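PDB 3IV7: alcohol dehydrogenase IV from Corynebacterium glutamicum, which probably acts as an NAD-dependent, metal-binding oxidoreductase of the iron-containing alcohol dehydrogenase family, with maleylacetate reductase as its likely activity. Local coordinates for residues A261-L264 with P265-A269. Sequence-based numbering, arbitrary orientation.
Sequences ATVL and PYVLA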
# COMPACT_ATOMS: atom_id res chain seq x y z
N ALA A 261 6.56 20.37 -13.03
CA ALA A 261 7.77 19.90 -13.66
C ALA A 261 8.92 20.84 -13.42
O ALA A 261 10.02 20.41 -13.06
CB ALA A 261 7.57 19.68 -15.17
N THR A 262 8.65 22.12 -13.57
CA THR A 262 9.68 23.15 -13.45
C THR A 262 10.16 23.34 -12.01
O THR A 262 11.35 23.43 -11.76
CB THR A 262 9.18 24.49 -13.98
OG1 THR A 262 8.79 24.34 -15.36
CG2 THR A 262 10.28 25.60 -13.86
N VAL A 263 9.22 23.37 -11.08
CA VAL A 263 9.54 23.67 -9.68
C VAL A 263 10.28 22.53 -8.96
O VAL A 263 11.17 22.78 -8.11
CB VAL A 263 8.26 24.05 -8.91
CG1 VAL A 263 8.52 24.09 -7.42
CG2 VAL A 263 7.74 25.41 -9.41
N LEU A 264 9.94 21.28 -9.31
CA LEU A 264 10.48 20.09 -8.64
C LEU A 264 12.00 20.07 -8.42
O LEU A 264 12.45 19.90 -7.29
CB LEU A 264 10.03 18.83 -9.37
CG LEU A 264 10.60 17.49 -8.85
CD1 LEU A 264 10.30 17.29 -7.36
CD2 LEU A 264 10.07 16.31 -9.69
N PRO A 265 12.80 20.25 -9.48
CA PRO A 265 14.25 20.18 -9.24
C PRO A 265 14.78 21.22 -8.27
O PRO A 265 15.78 20.98 -7.59
CB PRO A 265 14.84 20.40 -10.61
CG PRO A 265 13.70 21.15 -11.39
CD PRO A 265 12.48 20.54 -10.90
N TYR A 266 14.12 22.37 -8.22
CA TYR A 266 14.53 23.46 -7.30
C TYR A 266 14.18 23.11 -5.84
O TYR A 266 14.99 23.35 -4.94
CB TYR A 266 13.91 24.82 -7.77
CG TYR A 266 14.43 25.17 -9.13
CD1 TYR A 266 15.72 25.66 -9.29
CD2 TYR A 266 13.71 24.84 -10.26
CE1 TYR A 266 16.26 25.84 -10.52
CE2 TYR A 266 14.22 25.05 -11.49
CZ TYR A 266 15.51 25.54 -11.63
OH TYR A 266 16.05 25.75 -12.88
N VAL A 267 13.04 22.47 -5.63
CA VAL A 267 12.67 22.03 -4.27
C VAL A 267 13.56 20.88 -3.86
O VAL A 267 14.02 20.81 -2.72
CB VAL A 267 11.24 21.66 -4.15
CG1 VAL A 267 10.96 21.17 -2.72
CG2 VAL A 267 10.33 22.87 -4.52
N LEU A 268 13.88 20.00 -4.80
CA LEU A 268 14.80 18.91 -4.50
C LEU A 268 16.17 19.46 -4.11
O LEU A 268 16.72 19.10 -3.06
CB LEU A 268 14.95 17.96 -5.66
CG LEU A 268 15.88 16.78 -5.42
CD1 LEU A 268 15.45 15.99 -4.16
CD2 LEU A 268 15.89 15.92 -6.65
N ALA A 269 16.72 20.33 -4.96
CA ALA A 269 18.03 20.95 -4.70
C ALA A 269 18.05 21.63 -3.36
O ALA A 269 19.02 21.53 -2.62
CB ALA A 269 18.37 21.95 -5.80
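P265 pushes its ring back against the carbonyls of A261 and T262, and the result is a proline kink in the middle of helix 256-271, within the helical C-terminal domain of this iron-containing alcohol dehydrogenase. With no N-H to give, P265 cannot make the usual bond to the turn before; instead its CD lies 3.3 Å from A261 O and 3.2 Å from T262 O, while CG also faces the latter. The ring runs roughly at right angles to the side chain of L264, whose CB lies 3.4 Å from P265 CD, a close spacing largely set by the peptide bond that joins the two residues.

Y266 N also misses the regular pattern and makes a weak, bent bond to V263 O instead. Regular i to i+4 bonding resumes with V267 N to V263 O at 3.1 Å and with L268 N to L264 O, the straighter of the two (N-H...O 165°). Beside the first of these, V263 CG1 meets V267 CG2 at 3.6 Å, the two valine side chains set at a slant to each other and V263 also packing on helix 240-250. L264 and L268 line another side of the helix, toward I179 of helix 164-181 and L295 of helix 291-301.

The Y266 ring reaches back along the kinked turn, edge first, because chi1 (-62°) sets CG anti to its own carbonyl carbon and beside the backbone N. Its hydroxyl is hydrogen-bonded to E353 O, so the far end of the ring is held as well. T262 O, which already faces the proline ring, lies in the plane of the tyrosine ring at its edge, 3.1 Å from Y266 CD2.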